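Local coordinates for protein porin (Rhodobacter capsulatus, PDB 2POR) that forms trimeric outer-membrane channels that let small hydrophilic solutes, up to about 0.6 kDa, diffuse passively across the membrane, at residues G68-G73 against P117-T122; F128-S133 against V152-T157; T256-T261 against N284-S289. One frame throughout, in Å; residues are numbered along the deposited sequence. Where two conformers were deposited one is given.

How the contacts relate
All three contacts belong to one 16-stranded antiparallel barrel, and all are partly buried. Contacts 1 and 2 are adjacent, regular backbone ladders: strands 118-125 and 128-134 lie side by side, and Y121 N probably bonds to A132 O. Contact 3 is about 35 Å from contact 1, centre to centre, across the chain. In contact 1 the second subunit packs over M72, P117 and L119, and no touching residue is exposed, unlike in contacts 2 and 3. No other chain of the assembly touches contact 2, where alanines fill much of both strands. Contact 3 sits where a strand meets a loop. A carboxylate and a water supplement one backbone bond, and a detergent lies alongside.

Contact 1 (G68-G73 against P117-T122); sequences GKIEMG and PVLLYT
K69 and T122 form the first of three hydrogen-bonded pairs between 68-73 and 117-122. K69 N gives to T122 O at 2.7 Å, and T122 N gives back to K69 O. E71 with L120 and G73 with V118 repeat this pair of hydrogen bonds. Between these pairs, CA-H groups of Y121, L119 and M72 approach carbonyl oxygens.

This is a next-neighbour antiparallel pair in the wall of the porin barrel. The two strands run at 164° to each other.

Apolar contacts gather on the face of I70, M72, L119 and Y121. L119 CG is anti to the backbone N (chi1 -174°), and from there CD1 reaches over to 68-73. L119 CD1 lies 3.8 Å from I70 CG2 and 3.6 Å from M72 CE. M72 CG lies against P117 CB. S23 and F21 of the second subunit pack over M72, P117 and L119. I70 CG1 lies at the edge of the Y121 ring, 4.2 Å from Y121 CD1. Y121 OH bonds to F67 O. An alanine in place of Y121 would probably leave F67 O without that donor and open a gap beside I70 CG1.

On the other face E71 and L120 lie side by side, with E71 OE1 3.6 Å from L120 CD2. E71 OE2 bonds to T60 OG1. K69 makes a cation-pi contact with F62.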
loop_
_atom_site.group_PDB
_atom_site.type_symbol
_atom_site.label_atom_id
_atom_site.label_comp_id
_atom_site.label_asym_id
_atom_site.label_seq_id
_atom_site.Cartn_x
_atom_site.Cartn_y
_atom_site.Cartn_z
ATOM N N GLY A 68 8.063 -1.391 -32.081
ATOM C CA GLY A 68 6.789 -1.686 -31.479
ATOM C C GLY A 68 6.998 -1.537 -29.999
ATOM O O GLY A 68 7.969 -0.872 -29.610
ATOM N N LYS A 69 6.189 -2.150 -29.133
ATOM C CA LYS A 69 6.251 -1.905 -27.699
ATOM C C LYS A 69 6.270 -3.260 -26.977
ATOM O O LYS A 69 5.483 -4.136 -27.334
ATOM C CB LYS A 69 5.016 -1.120 -27.309
ATOM C CG LYS A 69 4.934 -0.763 -25.825
ATOM C CD LYS A 69 3.578 -0.110 -25.654
ATOM C CE LYS A 69 3.348 0.222 -24.215
ATOM N NZ LYS A 69 2.106 0.964 -24.060
ATOM N N ILE A 70 7.114 -3.418 -25.998
ATOM C CA ILE A 70 7.211 -4.631 -25.188
ATOM C C ILE A 70 6.771 -4.223 -23.791
ATOM O O ILE A 70 7.374 -3.320 -23.200
ATOM C CB ILE A 70 8.661 -5.110 -25.149
ATOM C CG1 ILE A 70 9.109 -5.500 -26.552
ATOM C CG2 ILE A 70 8.773 -6.308 -24.209
ATOM C CD1 ILE A 70 10.642 -5.613 -26.636
ATOM N N GLU A 71 5.776 -4.869 -23.196
ATOM C CA GLU A 71 5.256 -4.526 -21.884
ATOM C C GLU A 71 5.312 -5.791 -20.990
ATOM O O GLU A 71 4.948 -6.867 -21.501
ATOM C CB GLU A 71 3.867 -4.065 -22.127
ATOM C CG GLU A 71 3.192 -3.444 -20.937
ATOM C CD GLU A 71 1.798 -2.906 -21.252
ATOM O OE1 GLU A 71 1.177 -3.434 -22.157
ATOM O OE2 GLU A 71 1.353 -1.950 -20.601
ATOM N N MET A 72 5.714 -5.728 -19.713
ATOM C CA MET A 72 5.790 -6.918 -18.869
ATOM C C MET A 72 5.139 -6.557 -17.562
ATOM O O MET A 72 5.337 -5.428 -17.078
ATOM C CB MET A 72 7.226 -7.276 -18.662
ATOM C CG MET A 72 7.405 -8.630 -17.946
ATOM S SD MET A 72 9.119 -9.155 -17.835
ATOM C CE MET A 72 9.393 -9.568 -19.518
ATOM N N GLY A 73 4.311 -7.461 -17.006
ATOM C CA GLY A 73 3.702 -7.284 -15.689
ATOM C C GLY A 73 2.293 -7.811 -15.782
ATOM O O GLY A 73 2.047 -8.823 -16.439
ATOM N N PRO A 117 5.121 -12.109 -13.818
ATOM C CA PRO A 117 4.562 -11.209 -14.813
ATOM C C PRO A 117 4.287 -11.923 -16.137
ATOM O O PRO A 117 4.908 -12.959 -16.420
ATOM C CB PRO A 117 5.621 -10.114 -14.891
ATOM C CG PRO A 117 6.920 -10.866 -14.698
ATOM C CD PRO A 117 6.541 -11.850 -13.595
ATOM N N VAL A 118 3.385 -11.402 -16.993
ATOM C CA VAL A 118 3.215 -11.913 -18.357
ATOM C C VAL A 118 3.730 -10.819 -19.342
ATOM O O VAL A 118 4.021 -9.680 -18.933
ATOM C CB VAL A 118 1.691 -12.296 -18.655
ATOM C CG1 VAL A 118 1.423 -13.458 -17.630
ATOM C CG2 VAL A 118 0.599 -11.228 -18.436
ATOM N N LEU A 119 3.856 -11.135 -20.623
ATOM C CA LEU A 119 4.430 -10.277 -21.662
ATOM C C LEU A 119 3.451 -9.846 -22.740
ATOM O O LEU A 119 2.642 -10.665 -23.200
ATOM C CB LEU A 119 5.575 -11.054 -22.254
ATOM C CG LEU A 119 6.403 -10.331 -23.248
ATOM C CD1 LEU A 119 7.334 -9.429 -22.489
ATOM C CD2 LEU A 119 7.205 -11.291 -24.049
ATOM N N LEU A 120 3.415 -8.606 -23.238
ATOM C CA LEU A 120 2.509 -8.236 -24.324
ATOM C C LEU A 120 3.364 -7.443 -25.299
ATOM O O LEU A 120 4.109 -6.560 -24.881
ATOM C CB LEU A 120 1.394 -7.336 -23.872
ATOM C CG LEU A 120 0.513 -6.701 -24.918
ATOM C CD1 LEU A 120 -0.197 -7.778 -25.723
ATOM C CD2 LEU A 120 -0.508 -5.789 -24.229
ATOM N N TYR A 121 3.348 -7.788 -26.560
ATOM C CA TYR A 121 4.086 -7.066 -27.578
ATOM C C TYR A 121 3.048 -6.431 -28.489
ATOM O O TYR A 121 2.122 -7.148 -28.885
ATOM C CB TYR A 121 4.963 -8.025 -28.368
ATOM C CG TYR A 121 5.491 -7.403 -29.658
ATOM C CD1 TYR A 121 6.504 -6.454 -29.639
ATOM C CD2 TYR A 121 4.883 -7.773 -30.837
ATOM C CE1 TYR A 121 6.898 -5.876 -30.822
ATOM C CE2 TYR A 121 5.263 -7.201 -32.023
ATOM C CZ TYR A 121 6.265 -6.260 -32.002
ATOM O OH TYR A 121 6.614 -5.694 -33.215
ATOM N N THR A 122 3.138 -5.127 -28.859
ATOM C CA THR A 122 2.215 -4.539 -29.813
ATOM C C THR A 122 3.041 -3.746 -30.828
ATOM O O THR A 122 4.174 -3.309 -30.556
ATOM C CB THR A 122 1.228 -3.602 -29.145
ATOM O OG1 THR A 122 2.002 -2.836 -28.241
ATOM C CG2 THR A 122 0.128 -4.307 -28.368
#

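Contact 2 (F128-S133 against V152-T157); sequences FSVAAS and VAAAYT
V130 and A154 face each other as a non-hydrogen-bonded pair, their CA atoms 4.3 Å apart. V130 CG1 touches A154 CB at 3.9 Å. This methyl is anti to the carbonyl carbon of V130 (chi1 -76°). It lies beside the backbone N, on the side where it meets A154 CB. F128 adds two looser contacts on the same face. Its ring atom CE1 is 4.4 Å from A154 CB, and its CB meets the edge of the Y156 ring at Y156 CD1. The F128 ring also comes near a backbone oxygen, with F128 CD1 3.5 Å from A155 O. F128 and Y156 both lie on the surface.

The backbone sets this spacing. S129 N gives to A155 O at 3.0 Å in a nearly straight bond, with 169° at the hydrogen. A155 N returns a bond to S129 O at 2.8 Å. A131 and A153 make a second such pair. CA-H groups of F128, V130, V152 and A154 point at carbonyl oxygens between the pairs.

The other face carries S129, A131, A153 and A155. S129 OG bonds to S124 OG, in the preceding strand.

The ladder is one antiparallel step of the barrel wall. Helix 78-83 covers part of the face with A131 and A153: A78 and L82 touch A131, and S79 and L82 touch A153. Strand 118-125 flanks 128-133, bonding V130 to Y123 and A132 to Y121. On the far edge of 152-157, strand 161-171 continues the sheet through V152 with Y167 and A154 with L165.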
loop_
_atom_site.group_PDB
_atom_site.type_symbol
_atom_site.label_atom_id
_atom_site.label_comp_id
_atom_site.label_asym_id
_atom_site.label_seq_id
_atom_site.Cartn_x
_atom_site.Cartn_y
_atom_site.Cartn_z
ATOM N N PHE A 128 -2.857 -0.767 -39.692
ATOM C CA PHE A 128 -2.798 -2.103 -39.247
ATOM C C PHE A 128 -2.163 -2.180 -37.879
ATOM O O PHE A 128 -1.218 -1.448 -37.569
ATOM C CB PHE A 128 -2.056 -2.723 -40.362
ATOM C CG PHE A 128 -1.501 -4.090 -40.058
ATOM C CD1 PHE A 128 -2.311 -5.199 -40.246
ATOM C CD2 PHE A 128 -0.181 -4.208 -39.612
ATOM C CE1 PHE A 128 -1.779 -6.447 -39.979
ATOM C CE2 PHE A 128 0.343 -5.459 -39.347
ATOM C CZ PHE A 128 -0.465 -6.572 -39.537
ATOM N N SER A 129 -2.659 -3.132 -37.095
ATOM C CA SER A 129 -2.108 -3.396 -35.773
ATOM C C SER A 129 -1.946 -4.886 -35.508
ATOM O O SER A 129 -2.779 -5.673 -35.963
ATOM C CB SER A 129 -3.014 -2.836 -34.707
ATOM O OG SER A 129 -3.221 -1.437 -34.784
ATOM N N VAL A 130 -0.862 -5.294 -34.869
ATOM C CA VAL A 130 -0.679 -6.666 -34.440
ATOM C C VAL A 130 -0.272 -6.721 -32.976
ATOM O O VAL A 130 0.382 -5.799 -32.468
ATOM C CB VAL A 130 0.391 -7.389 -35.199
ATOM C CG1 VAL A 130 -0.227 -7.702 -36.504
ATOM C CG2 VAL A 130 1.681 -6.616 -35.282
ATOM N N ALA A 131 -0.655 -7.780 -32.259
ATOM C CA ALA A 131 -0.275 -7.953 -30.849
ATOM C C ALA A 131 0.085 -9.427 -30.604
ATOM O O ALA A 131 -0.384 -10.324 -31.341
ATOM C CB ALA A 131 -1.452 -7.514 -29.961
ATOM N N ALA A 132 0.981 -9.726 -29.677
ATOM C CA ALA A 132 1.339 -11.103 -29.370
ATOM C C ALA A 132 1.628 -11.151 -27.880
ATOM O O ALA A 132 2.216 -10.216 -27.337
ATOM C CB ALA A 132 2.588 -11.516 -30.150
ATOM N N SER A 133 1.207 -12.171 -27.147
ATOM C CA SER A 133 1.417 -12.212 -25.706
ATOM C C SER A 133 1.761 -13.632 -25.232
ATOM O O SER A 133 1.461 -14.595 -25.952
ATOM C CB SER A 133 0.158 -11.737 -25.042
ATOM O OG SER A 133 -1.001 -12.341 -25.616
ATOM N N VAL A 152 -2.241 -14.319 -30.235
ATOM C CA VAL A 152 -1.777 -13.481 -31.333
ATOM C C VAL A 152 -3.063 -12.824 -31.861
ATOM O O VAL A 152 -4.152 -13.417 -31.804
ATOM C CB VAL A 152 -1.010 -14.344 -32.463
ATOM C CG1 VAL A 152 0.244 -14.984 -31.882
ATOM C CG2 VAL A 152 -1.920 -15.420 -33.032
ATOM N N ALA A 153 -3.035 -11.561 -32.308
ATOM C CA ALA A 153 -4.218 -10.910 -32.866
ATOM C C ALA A 153 -3.774 -9.858 -33.901
ATOM O O ALA A 153 -2.643 -9.344 -33.808
ATOM C CB ALA A 153 -5.009 -10.228 -31.754
ATOM N N ALA A 154 -4.598 -9.544 -34.884
ATOM C CA ALA A 154 -4.279 -8.527 -35.879
ATOM C C ALA A 154 -5.526 -7.753 -36.147
ATOM O O ALA A 154 -6.625 -8.283 -36.002
ATOM C CB ALA A 154 -3.843 -9.126 -37.171
ATOM N N ALA A 155 -5.446 -6.470 -36.473
ATOM C CA ALA A 155 -6.628 -5.687 -36.770
ATOM C C ALA A 155 -6.275 -4.742 -37.926
ATOM O O ALA A 155 -5.109 -4.443 -38.213
ATOM C CB ALA A 155 -7.053 -4.819 -35.579
ATOM N N TYR A 156 -7.314 -4.299 -38.590
ATOM C CA TYR A 156 -7.203 -3.389 -39.692
ATOM C C TYR A 156 -8.352 -2.385 -39.629
ATOM O O TYR A 156 -9.541 -2.715 -39.525
ATOM C CB TYR A 156 -7.212 -4.231 -40.964
ATOM C CG TYR A 156 -7.111 -3.373 -42.223
ATOM C CD1 TYR A 156 -5.931 -2.694 -42.505
ATOM C CD2 TYR A 156 -8.229 -3.241 -43.052
ATOM C CE1 TYR A 156 -5.883 -1.876 -43.617
ATOM C CE2 TYR A 156 -8.181 -2.426 -44.167
ATOM C CZ TYR A 156 -7.002 -1.747 -44.433
ATOM O OH TYR A 156 -6.939 -0.908 -45.535
ATOM N N THR A 157 -7.990 -1.108 -39.651
ATOM C CA THR A 157 -8.985 -0.066 -39.655
ATOM C C THR A 157 -9.162 0.474 -41.078
ATOM O O THR A 157 -8.179 0.708 -41.780
ATOM C CB THR A 157 -8.527 1.021 -38.702
ATOM O OG1 THR A 157 -8.199 0.358 -37.482
ATOM C CG2 THR A 157 -9.607 2.076 -38.464
#

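Contact 3 (T256-T261 against N284-S289); sequences TIDDVT and NDLPNS. With C8E ((hydroxyethyloxy)tri(ethyloxy)octane), chain E.
An Asx turn at N284 ends the strand 275-284 and starts the loop that meets 256-261 at the rim of the barrel. N284 OD1 takes two donors from its own segment. L286 N lies 2.9 Å from it and above the carbonyl plane. S289 OG gives the second bond, so the turn is also tied to a residue further along the loop. N284 ND2 bonds to R97 O.

T261 and D285 join the two segments with two hydrogen bonds. D285 N gives to T261 O at 2.9 Å. T261 N gives to D285 OD1 at 3.0 Å, almost straight at 175°, and meets the carboxylate from above its plane. D285 CG sits between the backbone N and carbonyl carbon of its own residue (chi1 66°), which sets it near T261 N. OD1 appears to take the place of the backbone oxygen that a continuing strand would offer. One water ties together D259 OD1, T261 OG1 and D285 OD2. It gives to both carboxylates and accepts from the threonine.

V260 supplies the apolar part. Its CG2 lies 3.7 Å from L286 CG and also touches N284 CB. The same methyl comes close to a carboxylate oxygen, D285 OD1. V260 packs on L252 of the preceding strand 243-254 and on F215. A detergent molecule runs past the loop. L286 CD1 is 3.5 Å from its C17. A weak bond from N288 ND2 to its O21 is doubtful, as N288 is poorly ordered.

D259 OD1 and D285 OD2 stand 5.0 Å apart and would carry like charges if both are ionised. The shared water probably eases their repulsion by donating to both. Two bonds to one residue of the strand, plus this water, hold the start of the loop against T261.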
loop_
_atom_site.group_PDB
_atom_site.type_symbol
_atom_site.label_atom_id
_atom_site.label_comp_id
_atom_site.label_asym_id
_atom_site.label_seq_id
_atom_site.Cartn_x
_atom_site.Cartn_y
_atom_site.Cartn_z
ATOM N N THR A 256 -22.612 -29.223 -23.509
ATOM C CA THR A 256 -22.842 -30.216 -22.472
ATOM C C THR A 256 -22.932 -29.544 -21.110
ATOM O O THR A 256 -23.290 -30.251 -20.171
ATOM C CB THR A 256 -21.738 -31.366 -22.360
ATOM O OG1 THR A 256 -20.593 -30.847 -21.736
ATOM C CG2 THR A 256 -21.331 -31.935 -23.701
ATOM N N ILE A 257 -22.672 -28.241 -20.878
ATOM C CA ILE A 257 -22.760 -27.667 -19.530
ATOM C C ILE A 257 -23.976 -26.792 -19.552
ATOM O O ILE A 257 -25.021 -27.229 -19.088
ATOM C CB ILE A 257 -21.518 -26.794 -19.129
ATOM C CG1 ILE A 257 -20.223 -27.577 -19.346
ATOM C CG2 ILE A 257 -21.716 -26.274 -17.708
ATOM C CD1 ILE A 257 -20.103 -28.954 -18.721
ATOM N N ASP A 258 -23.921 -25.593 -20.132
ATOM C CA ASP A 258 -25.056 -24.697 -20.110
ATOM C C ASP A 258 -24.763 -23.483 -21.034
ATOM O O ASP A 258 -23.682 -23.413 -21.617
ATOM C CB ASP A 258 -25.301 -24.234 -18.663
ATOM C CG ASP A 258 -26.763 -23.853 -18.352
ATOM O OD1 ASP A 258 -27.644 -23.882 -19.239
ATOM O OD2 ASP A 258 -27.035 -23.520 -17.193
ATOM N N ASP A 259 -25.738 -22.588 -21.173
ATOM C CA ASP A 259 -25.647 -21.350 -21.917
ATOM C C ASP A 259 -26.213 -20.259 -21.030
ATOM O O ASP A 259 -26.947 -20.540 -20.078
ATOM C CB ASP A 259 -26.445 -21.387 -23.224
ATOM C CG ASP A 259 -27.922 -21.767 -23.115
ATOM O OD1 ASP A 259 -28.731 -20.963 -22.674
ATOM O OD2 ASP A 259 -28.263 -22.885 -23.482
ATOM N N VAL A 260 -25.848 -19.008 -21.274
ATOM C CA VAL A 260 -26.393 -17.889 -20.529
ATOM C C VAL A 260 -26.341 -16.700 -21.502
ATOM O O VAL A 260 -25.473 -16.628 -22.384
ATOM C CB VAL A 260 -25.524 -17.678 -19.237
ATOM C CG1 VAL A 260 -24.043 -17.413 -19.544
ATOM C CG2 VAL A 260 -26.164 -16.553 -18.447
ATOM N N THR A 261 -27.347 -15.845 -21.380
ATOM C CA THR A 261 -27.415 -14.567 -22.057
ATOM C C THR A 261 -27.424 -13.548 -20.918
ATOM O O THR A 261 -28.211 -13.646 -19.963
ATOM C CB THR A 261 -28.707 -14.457 -22.904
ATOM O OG1 THR A 261 -28.568 -15.435 -23.947
ATOM C CG2 THR A 261 -28.950 -13.029 -23.446
ATOM N N ASN A 284 -28.889 -11.442 -16.156
ATOM C CA ASN A 284 -28.701 -12.516 -17.101
ATOM C C ASN A 284 -29.970 -13.336 -16.961
ATOM O O ASN A 284 -30.805 -13.099 -16.089
ATOM C CB ASN A 284 -27.469 -13.380 -16.778
ATOM C CG ASN A 284 -27.486 -14.020 -15.415
ATOM O OD1 ASN A 284 -28.480 -14.586 -14.959
ATOM N ND2 ASN A 284 -26.399 -13.932 -14.683
ATOM N N ASP A 285 -30.119 -14.293 -17.842
ATOM C CA ASP A 285 -31.289 -15.162 -17.828
ATOM C C ASP A 285 -31.179 -16.442 -16.983
ATOM O O ASP A 285 -31.954 -17.386 -17.162
ATOM C CB ASP A 285 -31.626 -15.538 -19.281
ATOM C CG ASP A 285 -30.620 -16.405 -20.030
ATOM O OD1 ASP A 285 -29.530 -16.720 -19.518
ATOM O OD2 ASP A 285 -30.941 -16.763 -21.165
ATOM N N LEU A 286 -30.202 -16.611 -16.109
ATOM C CA LEU A 286 -30.165 -17.826 -15.323
ATOM C C LEU A 286 -31.353 -17.773 -14.359
ATOM O O LEU A 286 -31.928 -16.694 -14.119
ATOM C CB LEU A 286 -28.860 -17.907 -14.570
ATOM C CG LEU A 286 -27.730 -18.179 -15.500
ATOM C CD1 LEU A 286 -26.509 -18.139 -14.655
ATOM C CD2 LEU A 286 -27.875 -19.499 -16.241
ATOM N N PRO A 287 -31.790 -18.954 -13.851
ATOM C CA PRO A 287 -32.944 -19.106 -12.959
ATOM C C PRO A 287 -33.064 -18.216 -11.714
ATOM O O PRO A 287 -34.094 -17.569 -11.492
ATOM C CB PRO A 287 -32.912 -20.600 -12.636
ATOM C CG PRO A 287 -31.493 -21.051 -12.934
ATOM C CD PRO A 287 -31.283 -20.288 -14.223
ATOM N N ASN A 288 -32.030 -18.212 -10.857
ATOM C CA ASN A 288 -32.038 -17.404 -9.621
ATOM C C ASN A 288 -32.003 -15.877 -9.830
ATOM O O ASN A 288 -32.811 -15.159 -9.228
ATOM C CB ASN A 288 -30.824 -17.869 -8.707
ATOM C CG ASN A 288 -29.971 -16.827 -7.931
ATOM O OD1 ASN A 288 -30.418 -16.098 -7.033
ATOM N ND2 ASN A 288 -28.674 -16.723 -8.225
ATOM N N SER A 289 -31.070 -15.434 -10.694
ATOM C CA SER A 289 -30.713 -14.055 -10.949
ATOM C C SER A 289 -31.761 -12.967 -10.895
ATOM O O SER A 289 -32.703 -12.899 -11.699
ATOM C CB SER A 289 -30.018 -14.015 -12.299
ATOM O OG SER A 289 -28.871 -14.864 -12.197
HETATM C C1 C8E E . -13.589 -18.589 -22.546
HETATM C C2 C8E E . -13.389 -18.360 -21.069
HETATM C C3 C8E E . -14.645 -17.716 -20.591
HETATM C C4 C8E E . -14.359 -17.433 -19.144
HETATM C C5 C8E E . -15.112 -16.211 -18.634
HETATM C C6 C8E E . -16.626 -16.265 -18.813
HETATM C C7 C8E E . -17.368 -15.209 -17.972
HETATM C C8 C8E E . -18.823 -15.419 -18.297
HETATM O O9 C8E E . -19.852 -14.877 -17.497
HETATM C C10 C8E E . -20.813 -15.864 -17.135
HETATM C C11 C8E E . -22.053 -15.236 -16.595
HETATM O O12 C8E E . -22.839 -15.935 -15.644
HETATM C C13 C8E E . -22.491 -15.613 -14.292
HETATM C C14 C8E E . -22.092 -16.778 -13.377
HETATM O O15 C8E E . -22.992 -17.900 -13.244
HETATM C C16 C8E E . -23.423 -18.181 -11.893
HETATM C C17 C8E E . -24.907 -17.918 -11.531
HETATM O O18 C8E E . -25.640 -18.520 -10.428
HETATM C C19 C8E E . -26.181 -19.834 -10.752
HETATM C C20 C8E E . -27.712 -20.040 -10.684
HETATM O O21 C8E E . -28.380 -18.806 -10.979
HETATM O O HOH W 1 -29.159 -18.104 -23.165
#